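Long-range contacts in tryptophan halogenase (Shewanella frigidimarina, PDB 2PYX), which probably acts as an FAD-dependent enzyme of the flavin monooxygenase type that halogenates tryptophan or a related substrate: residues M3-I7 and P380-M386; G74-N78 and T159-H163; K409-S415 and D425-S429. One frame throughout, in Å; residues are numbered along the deposited sequence.

Overall arrangement
The three contacts illustrate how a single chain is fastened at well-separated points. Contacts 1 and 3, with centres about 45 Å apart, hold the two ends of helix 383-413: its start to the loop ahead of strand 9-13, its last turn to the loop after helix 421-425. The helix thus ties the N-terminal region, near the nucleotide-binding sheet, to the side carrying E361, predicted to bind tryptophan. Contact 2 joins the start of helix 77-83 to the loop ahead of strand 169-172; its centre lies about 39 Å from that of contact 3, across the chain's centre, and about 36 Å from that of contact 1. In sequence, contact 2 is nested within the loop closed by contact 1, and contact 3 follows both.

Contact 1 (M3-I7 and P380-M386); sequences MQKPI and PPNRMVM
I7 packs against P380, N382 and M386. Its side chain turns toward segment 380-386: CG1 lies 3.4 Å from P380 O and also meets N382 CA, while CD1 reaches on to the methyl CE of the selenomethionine M386, 3.9 Å away. With CG1 beside its own backbone N (chi1 -53°), the ethyl branch is laid along segment 380-386. The backbone of I7 is tied as well, I7 N donating to P381 O over 3.2 Å from well above the carbonyl plane, and a water probably bridges I7 O and P380 O. Past I7 the chain enters strand 9-13, which lies inside the parallel part of the Rossmann-type sheet and leads to the glycines predicted to bind FAD.

M3, another selenomethionine, contributes both a side chain and a carbonyl. Its SE runs alongside R383, 3.7 Å from CG, both side chains heading the same way; the guanidinium beyond pairs with D208 and D387. M3 O receives M384 N at 3.0 Å, in the carbonyl plane and on a lone pair. N382 is the N-cap of helix 383-413, and its OD1 accepts V385 N at 3.0 Å, with the donor nearly in line with the C=O bond, whereas the amide of M384 in the same first turn is answered by the N-terminal loop. A water bridges K5 O and R383 N, supplying another first-turn amide with an acceptor. N382 CB packs against the carbonyls of M3 and K5, 3.3 Å from M3 O.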
loop_
_atom_site.group_PDB
_atom_site.type_symbol
_atom_site.label_atom_id
_atom_site.label_comp_id
_atom_site.label_asym_id
_atom_site.label_seq_id
_atom_site.Cartn_x
_atom_site.Cartn_y
_atom_site.Cartn_z
HETATM N N MSE A 3 -6.683 -22.020 -29.396
HETATM C CA MSE A 3 -5.875 -22.047 -28.173
HETATM C C MSE A 3 -4.483 -21.484 -28.411
HETATM O O MSE A 3 -3.762 -21.230 -27.452
HETATM C CB MSE A 3 -5.744 -23.460 -27.639
HETATM C CG MSE A 3 -7.026 -24.149 -27.249
HETATM SE SE MSE A 3 -7.661 -23.491 -25.509
HETATM C CE MSE A 3 -8.853 -22.298 -26.198
ATOM N N GLN A 4 -4.083 -21.348 -29.680
ATOM C CA GLN A 4 -2.782 -20.792 -30.050
ATOM C C GLN A 4 -2.864 -19.319 -30.484
ATOM O O GLN A 4 -1.835 -18.707 -30.812
ATOM C CB GLN A 4 -2.120 -21.630 -31.153
ATOM C CG GLN A 4 -1.684 -23.035 -30.707
ATOM C CD GLN A 4 -2.820 -24.061 -30.679
ATOM O OE1 GLN A 4 -3.774 -23.987 -31.459
ATOM N NE2 GLN A 4 -2.711 -25.034 -29.774
ATOM N N LYS A 5 -4.066 -18.759 -30.503
ATOM C CA LYS A 5 -4.261 -17.367 -30.894
ATOM C C LYS A 5 -3.560 -16.473 -29.863
ATOM O O LYS A 5 -3.765 -16.640 -28.667
ATOM C CB LYS A 5 -5.755 -17.032 -30.950
ATOM C CG LYS A 5 -6.025 -15.635 -31.479
ATOM C CD LYS A 5 -7.506 -15.383 -31.644
ATOM C CE LYS A 5 -7.803 -13.993 -32.274
ATOM N NZ LYS A 5 -7.886 -12.831 -31.306
ATOM N N PRO A 6 -2.714 -15.538 -30.304
ATOM C CA PRO A 6 -2.077 -14.634 -29.337
ATOM C C PRO A 6 -3.081 -13.901 -28.459
ATOM O O PRO A 6 -4.156 -13.546 -28.924
ATOM C CB PRO A 6 -1.306 -13.656 -30.224
ATOM C CG PRO A 6 -1.027 -14.456 -31.448
ATOM C CD PRO A 6 -2.237 -15.285 -31.674
ATOM N N ILE A 7 -2.767 -13.704 -27.181
ATOM C CA ILE A 7 -3.640 -12.936 -26.319
ATOM C C ILE A 7 -3.434 -11.442 -26.541
ATOM O O ILE A 7 -2.438 -10.850 -26.096
ATOM C CB ILE A 7 -3.430 -13.263 -24.830
ATOM C CG1 ILE A 7 -3.523 -14.769 -24.571
ATOM C CG2 ILE A 7 -4.414 -12.496 -23.957
ATOM C CD1 ILE A 7 -4.820 -15.409 -25.000
ATOM N N PRO A 380 0.387 -13.759 -21.138
ATOM C CA PRO A 380 0.469 -15.095 -21.730
ATOM C C PRO A 380 0.496 -15.071 -23.248
ATOM O O PRO A 380 -0.266 -14.304 -23.859
ATOM C CB PRO A 380 -0.805 -15.779 -21.249
ATOM C CG PRO A 380 -1.277 -14.984 -20.114
ATOM C CD PRO A 380 -0.858 -13.583 -20.385
ATOM N N PRO A 381 1.367 -15.894 -23.865
ATOM C CA PRO A 381 1.352 -15.951 -25.321
ATOM C C PRO A 381 0.028 -16.345 -25.914
ATOM O O PRO A 381 -0.381 -15.810 -26.946
ATOM C CB PRO A 381 2.426 -16.998 -25.628
ATOM C CG PRO A 381 3.411 -16.870 -24.483
ATOM C CD PRO A 381 2.512 -16.631 -23.281
ATOM N N ASN A 382 -0.645 -17.288 -25.281
ATOM C CA ASN A 382 -1.903 -17.843 -25.796
ATOM C C ASN A 382 -2.640 -18.588 -24.674
ATOM O O ASN A 382 -2.160 -18.662 -23.525
ATOM C CB ASN A 382 -1.626 -18.766 -26.996
ATOM C CG ASN A 382 -0.694 -19.935 -26.644
ATOM O OD1 ASN A 382 -0.850 -20.560 -25.593
ATOM N ND2 ASN A 382 0.293 -20.205 -27.508
ATOM N N ARG A 383 -3.811 -19.119 -24.984
ATOM C CA ARG A 383 -4.597 -19.784 -23.978
ATOM C C ARG A 383 -4.037 -21.145 -23.594
ATOM O O ARG A 383 -4.161 -21.548 -22.426
ATOM C CB ARG A 383 -6.075 -19.923 -24.385
ATOM C CG ARG A 383 -6.982 -20.547 -23.350
ATOM C CD ARG A 383 -7.066 -19.663 -22.153
ATOM N NE ARG A 383 -7.893 -20.190 -21.088
ATOM C CZ ARG A 383 -7.469 -20.978 -20.117
ATOM N NH1 ARG A 383 -6.222 -21.404 -20.053
ATOM N NH2 ARG A 383 -8.339 -21.308 -19.173
HETATM N N MSE A 384 -3.434 -21.850 -24.540
HETATM C CA MSE A 384 -2.858 -23.155 -24.292
HETATM C C MSE A 384 -1.886 -23.166 -23.113
HETATM O O MSE A 384 -1.880 -24.132 -22.345
HETATM C CB MSE A 384 -2.146 -23.682 -25.556
HETATM C CG MSE A 384 -1.355 -24.959 -25.343
HETATM SE SE MSE A 384 -0.364 -25.460 -26.913
HETATM C CE MSE A 384 -1.846 -26.297 -27.811
ATOM N N VAL A 385 -1.059 -22.127 -23.014
ATOM C CA VAL A 385 -0.012 -22.068 -21.966
ATOM C C VAL A 385 -0.352 -21.169 -20.782
ATOM O O VAL A 385 0.444 -21.081 -19.829
ATOM C CB VAL A 385 1.381 -21.711 -22.539
ATOM C CG1 VAL A 385 1.739 -22.666 -23.701
ATOM C CG2 VAL A 385 1.445 -20.254 -22.968
HETATM N N MSE A 386 -1.529 -20.541 -20.825
HETATM C CA MSE A 386 -1.920 -19.553 -19.816
HETATM C C MSE A 386 -1.895 -20.126 -18.422
HETATM O O MSE A 386 -1.487 -19.431 -17.481
HETATM C CB MSE A 386 -3.309 -19.001 -20.098
HETATM C CG MSE A 386 -3.790 -18.009 -19.071
HETATM SE SE MSE A 386 -5.501 -17.234 -19.566
HETATM C CE MSE A 386 -5.074 -16.285 -21.230
HETATM O O HOH W 1 -5.278 -18.338 -27.289
HETATM O O HOH W 2 -0.202 -12.538 -25.978
#

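Contact 2 (G74-N78 and T159-H163); sequences GIDEN and TAQYH
Y162 and E77 lie antiparallel, the aliphatic chain of E77 running back along the ring of Y162. E77 CB sits over one face of the phenol ring, 3.8 Å from its centroid in a CH-pi contact, and the carboxylate continues roughly stacked, its plane 27° from the ring. Each end of this pair is fixed by a hydrogen bond: Y162 OH donates to I75 O at 2.6 Å, and Y162 N donates to E77 OE1 at 2.8 Å. The extended E77 chain, with CG anti to the amide nitrogen (chi1 -165°), spans the ring to reach that N-H.

Q161 handles the start of helix 77-83. Its OE1 accepts E77 N at 2.9 Å, while NE2 of the same amide donates to D76 OD2 at 3.0 Å, meeting it from above the carboxylate plane. D76 is the N-cap; its other oxygen, OD1, takes a weak capping bond from N78 N and a hydrogen bond from D79 N.

Farther out, G74 ends the preceding helix 65-73 as the C-prime residue of a Schellman motif, so a tight joint between two helices presents I75 O to the phenol. A type II turn from A160 to H163 places Y162 at positive phi, and R67 holds its carbonyl. The E77 side chain lies about 11 Å from that of K89, the predicted active-site residue. K155 pairs with E77 OE1, while Y168 and Y170 both bond OE2. The buried carboxylate is thus gripped by four donors, one of them cationic; such surroundings would probably keep E77 ionised.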
loop_
_atom_site.group_PDB
_atom_site.type_symbol
_atom_site.label_atom_id
_atom_site.label_comp_id
_atom_site.label_asym_id
_atom_site.label_seq_id
_atom_site.Cartn_x
_atom_site.Cartn_y
_atom_site.Cartn_z
ATOM N N GLY A 74 4.021 6.933 -17.785
ATOM C CA GLY A 74 4.419 8.119 -18.505
ATOM C C GLY A 74 3.868 9.411 -17.954
ATOM O O GLY A 74 3.752 10.409 -18.689
ATOM N N ILE A 75 3.517 9.411 -16.671
ATOM C CA ILE A 75 2.989 10.581 -15.974
ATOM C C ILE A 75 4.145 11.428 -15.438
ATOM O O ILE A 75 5.132 10.912 -14.879
ATOM C CB ILE A 75 2.051 10.162 -14.793
ATOM C CG1 ILE A 75 0.906 9.268 -15.280
ATOM C CG2 ILE A 75 1.505 11.395 -14.078
ATOM C CD1 ILE A 75 0.091 9.809 -16.340
ATOM N N ASP A 76 4.031 12.736 -15.667
ATOM C CA ASP A 76 4.977 13.718 -15.158
ATOM C C ASP A 76 4.698 13.936 -13.657
ATOM O O ASP A 76 3.550 14.089 -13.250
ATOM C CB ASP A 76 4.798 14.999 -15.982
ATOM C CG ASP A 76 5.646 16.151 -15.496
ATOM O OD1 ASP A 76 5.351 16.716 -14.412
ATOM O OD2 ASP A 76 6.585 16.530 -16.236
ATOM N N GLU A 77 5.749 13.949 -12.835
ATOM C CA GLU A 77 5.564 14.024 -11.395
ATOM C C GLU A 77 4.908 15.319 -10.988
ATOM O O GLU A 77 4.106 15.364 -10.047
ATOM C CB GLU A 77 6.870 13.854 -10.614
ATOM C CG GLU A 77 6.562 13.561 -9.132
ATOM C CD GLU A 77 7.787 13.301 -8.260
ATOM O OE1 GLU A 77 8.904 13.755 -8.591
ATOM O OE2 GLU A 77 7.660 12.609 -7.209
ATOM N N ASN A 78 5.278 16.416 -11.653
ATOM C CA ASN A 78 4.647 17.692 -11.302
ATOM C C ASN A 78 3.145 17.662 -11.599
ATOM O O ASN A 78 2.331 18.100 -10.776
ATOM C CB ASN A 78 5.329 18.866 -12.012
ATOM C CG ASN A 78 6.808 18.949 -11.693
ATOM O OD1 ASN A 78 7.211 18.818 -10.533
ATOM N ND2 ASN A 78 7.631 19.193 -12.724
ATOM N N THR A 159 15.963 18.401 -7.165
ATOM C CA THR A 159 15.991 16.985 -7.449
ATOM C C THR A 159 15.055 16.612 -8.617
ATOM O O THR A 159 13.945 17.128 -8.735
ATOM C CB THR A 159 15.577 16.186 -6.209
ATOM O OG1 THR A 159 16.381 16.605 -5.092
ATOM C CG2 THR A 159 15.774 14.703 -6.422
ATOM N N ALA A 160 15.511 15.705 -9.467
ATOM C CA ALA A 160 14.765 15.284 -10.652
ATOM C C ALA A 160 13.459 14.595 -10.284
ATOM O O ALA A 160 13.348 14.011 -9.191
ATOM C CB ALA A 160 15.617 14.349 -11.487
ATOM N N GLN A 161 12.493 14.659 -11.197
ATOM C CA GLN A 161 11.237 13.909 -11.027
ATOM C C GLN A 161 11.532 12.468 -10.678
ATOM O O GLN A 161 12.344 11.801 -11.343
ATOM C CB GLN A 161 10.417 13.953 -12.301
ATOM C CG GLN A 161 9.856 15.303 -12.570
ATOM C CD GLN A 161 8.989 15.353 -13.804
ATOM O OE1 GLN A 161 8.273 14.402 -14.125
ATOM N NE2 GLN A 161 9.039 16.498 -14.505
ATOM N N TYR A 162 10.858 12.010 -9.628
ATOM C CA TYR A 162 10.860 10.606 -9.179
ATOM C C TYR A 162 12.184 10.174 -8.511
ATOM O O TYR A 162 12.301 9.060 -8.008
ATOM C CB TYR A 162 10.421 9.651 -10.285
ATOM C CG TYR A 162 9.045 9.946 -10.813
ATOM C CD1 TYR A 162 7.937 9.933 -9.983
ATOM C CD2 TYR A 162 8.835 10.248 -12.171
ATOM C CE1 TYR A 162 6.670 10.171 -10.473
ATOM C CE2 TYR A 162 7.579 10.520 -12.661
ATOM C CZ TYR A 162 6.491 10.499 -11.801
ATOM O OH TYR A 162 5.225 10.760 -12.241
ATOM N N HIS A 163 13.187 11.043 -8.524
ATOM C CA HIS A 163 14.408 10.815 -7.766
ATOM C C HIS A 163 14.273 11.323 -6.356
ATOM O O HIS A 163 13.325 12.048 -6.035
ATOM C CB HIS A 163 15.623 11.436 -8.470
ATOM C CG HIS A 163 16.012 10.703 -9.705
ATOM N ND1 HIS A 163 17.169 9.959 -9.782
ATOM C CD2 HIS A 163 15.371 10.534 -10.886
ATOM C CE1 HIS A 163 17.240 9.393 -10.974
ATOM N NE2 HIS A 163 16.160 9.719 -11.661
#

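Contact 3 (K409-S415 and D425-S429); sequences KLHYVIS and DHRES
H426 and Y412 form the dense half of this contact. Their rings make an offset stack, centroids 3.9 Å apart and planes only 12° from parallel, with NE2 of the imidazole lying over the rim of the phenol near CD1. Y412 CB adds a CH-pi contact to the same imidazole face, 3.7 Å from its centroid, so the histidine rests on the root of the tyrosine side chain as well as on its ring. K409, one helical turn earlier, approaches the imidazole at its edge: NZ donates to ND1 over 2.9 Å, tilted 16° from the ring plane, and makes a weak bond to H426 O at 3.1 Å. A bend at chi2 (60°) in the otherwise extended lysine chain brings the ammonium there. Beyond the stack, Y412 OH bonds E358, and the neighbouring H411 bonds E361, the residue predicted to bind tryptophan.

The other half is looser and includes water. R427 lies over the C-terminal end of helix 383-413, where its CD approaches V413 O at 3.3 Å. Its chain bends at chi3, and NH1 reaches Y412 O only by way of a water, 2.8 Å from that oxygen and 2.9 Å from NH1. Y412 O takes the amide of S415 as well as this water. The same arginine nitrogen bonds R417 O directly, in the loop that follows the helix.

K409 NZ is further held by V250 O and S431 OG. Because ND1 accepts from the lysine, the imidazole most likely carries its proton on NE2 and is neutral, which would let it lie beside a buried ammonium without charge repulsion.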
loop_
_atom_site.group_PDB
_atom_site.type_symbol
_atom_site.label_atom_id
_atom_site.label_comp_id
_atom_site.label_asym_id
_atom_site.label_seq_id
_atom_site.Cartn_x
_atom_site.Cartn_y
_atom_site.Cartn_z
ATOM N N LYS A 409 -0.431 -8.437 11.357
ATOM C CA LYS A 409 -0.684 -9.031 12.679
ATOM C C LYS A 409 0.473 -8.784 13.646
ATOM O O LYS A 409 0.254 -8.574 14.852
ATOM C CB LYS A 409 -0.947 -10.520 12.536
ATOM C CG LYS A 409 -1.237 -11.246 13.859
ATOM C CD LYS A 409 -2.507 -10.663 14.577
ATOM C CE LYS A 409 -2.844 -11.497 15.799
ATOM N NZ LYS A 409 -4.263 -11.296 16.305
ATOM N N LEU A 410 1.710 -8.826 13.143
ATOM C CA LEU A 410 2.897 -8.532 13.963
ATOM C C LEU A 410 2.739 -7.229 14.748
ATOM O O LEU A 410 3.204 -7.123 15.863
ATOM C CB LEU A 410 4.147 -8.414 13.054
ATOM C CG LEU A 410 5.490 -8.157 13.774
ATOM C CD1 LEU A 410 5.876 -9.263 14.689
ATOM C CD2 LEU A 410 6.630 -7.930 12.749
ATOM N N HIS A 411 2.153 -6.205 14.112
ATOM C CA HIS A 411 2.006 -4.888 14.725
ATOM C C HIS A 411 1.203 -5.002 16.011
ATOM O O HIS A 411 1.448 -4.230 16.964
ATOM C CB HIS A 411 1.310 -3.892 13.808
ATOM C CG HIS A 411 2.087 -3.492 12.583
ATOM N ND1 HIS A 411 2.453 -4.401 11.603
ATOM C CD2 HIS A 411 2.528 -2.283 12.160
ATOM C CE1 HIS A 411 3.063 -3.745 10.622
ATOM N NE2 HIS A 411 3.119 -2.460 10.932
ATOM N N TYR A 412 0.235 -5.892 16.040
ATOM C CA TYR A 412 -0.619 -6.084 17.220
ATOM C C TYR A 412 -0.007 -7.015 18.237
ATOM O O TYR A 412 -0.119 -6.813 19.445
ATOM C CB TYR A 412 -1.982 -6.663 16.810
ATOM C CG TYR A 412 -2.797 -5.775 15.923
ATOM C CD1 TYR A 412 -3.601 -4.787 16.469
ATOM C CD2 TYR A 412 -2.795 -5.884 14.530
ATOM C CE1 TYR A 412 -4.335 -3.976 15.669
ATOM C CE2 TYR A 412 -3.573 -5.069 13.734
ATOM C CZ TYR A 412 -4.338 -4.103 14.310
ATOM O OH TYR A 412 -5.114 -3.277 13.513
ATOM N N VAL A 413 0.570 -8.104 17.766
ATOM C CA VAL A 413 0.929 -9.219 18.679
ATOM C C VAL A 413 1.990 -8.853 19.687
ATOM O O VAL A 413 2.032 -9.409 20.787
ATOM C CB VAL A 413 1.476 -10.453 17.945
ATOM C CG1 VAL A 413 1.972 -11.545 18.979
ATOM C CG2 VAL A 413 0.461 -11.041 17.087
ATOM N N ILE A 414 2.886 -7.942 19.299
ATOM C CA ILE A 414 3.995 -7.562 20.167
ATOM C C ILE A 414 3.749 -6.288 20.992
ATOM O O ILE A 414 4.666 -5.766 21.657
ATOM C CB ILE A 414 5.321 -7.489 19.398
ATOM C CG1 ILE A 414 5.315 -6.346 18.399
ATOM C CG2 ILE A 414 5.600 -8.830 18.730
ATOM C CD1 ILE A 414 6.554 -6.318 17.492
ATOM N N SER A 415 2.509 -5.824 21.002
ATOM C CA SER A 415 2.126 -4.789 21.957
ATOM C C SER A 415 2.177 -5.316 23.384
ATOM O O SER A 415 2.036 -6.517 23.634
ATOM C CB SER A 415 0.688 -4.300 21.676
ATOM O OG SER A 415 0.380 -3.201 22.542
ATOM N N ASP A 425 -6.714 -9.906 23.383
ATOM C CA ASP A 425 -7.186 -10.935 22.423
ATOM C C ASP A 425 -6.215 -11.081 21.239
ATOM O O ASP A 425 -5.977 -12.196 20.797
ATOM C CB ASP A 425 -8.542 -10.530 21.853
ATOM C CG ASP A 425 -9.695 -10.815 22.764
ATOM O OD1 ASP A 425 -9.559 -11.685 23.680
ATOM O OD2 ASP A 425 -10.781 -10.247 22.471
ATOM N N HIS A 426 -5.595 -9.972 20.830
ATOM C CA HIS A 426 -4.652 -10.007 19.678
ATOM C C HIS A 426 -3.416 -10.858 19.952
ATOM O O HIS A 426 -2.741 -11.240 18.984
ATOM C CB HIS A 426 -4.229 -8.592 19.304
ATOM C CG HIS A 426 -4.985 -8.009 18.141
ATOM N ND1 HIS A 426 -4.960 -8.578 16.893
ATOM C CD2 HIS A 426 -5.781 -6.915 18.036
ATOM C CE1 HIS A 426 -5.707 -7.854 16.068
ATOM N NE2 HIS A 426 -6.214 -6.827 16.739
ATOM N N ARG A 427 -3.096 -11.127 21.233
ATOM C CA ARG A 427 -1.954 -11.958 21.593
ATOM C C ARG A 427 -2.273 -13.409 21.817
ATOM O O ARG A 427 -1.386 -14.199 22.148
ATOM C CB ARG A 427 -1.232 -11.372 22.803
ATOM C CG ARG A 427 -0.759 -9.949 22.565
ATOM C CD ARG A 427 0.218 -9.420 23.575
ATOM N NE ARG A 427 -0.349 -9.225 24.910
ATOM C CZ ARG A 427 -0.918 -8.097 25.333
ATOM N NH1 ARG A 427 -1.084 -7.068 24.552
ATOM N NH2 ARG A 427 -1.369 -8.020 26.584
ATOM N N GLU A 428 -3.537 -13.781 21.656
ATOM C CA GLU A 428 -3.935 -15.153 21.861
ATOM C C GLU A 428 -3.639 -15.998 20.629
ATOM O O GLU A 428 -3.882 -15.578 19.494
ATOM C CB GLU A 428 -5.409 -15.206 22.223
ATOM C CG GLU A 428 -5.764 -14.364 23.455
ATOM C CD GLU A 428 -6.061 -15.116 24.704
ATOM O OE1 GLU A 428 -5.829 -16.336 24.744
ATOM O OE2 GLU A 428 -6.499 -14.453 25.677
ATOM N N SER A 429 -3.174 -17.231 20.855
ATOM C CA SER A 429 -2.635 -18.053 19.776
ATOM C C SER A 429 -3.626 -18.369 18.668
ATOM O O SER A 429 -3.217 -18.530 17.490
ATOM C CB SER A 429 -2.040 -19.364 20.312
ATOM O OG SER A 429 -3.023 -20.131 20.976
HETATM O O HOH W 3 -1.666 -6.719 21.775
#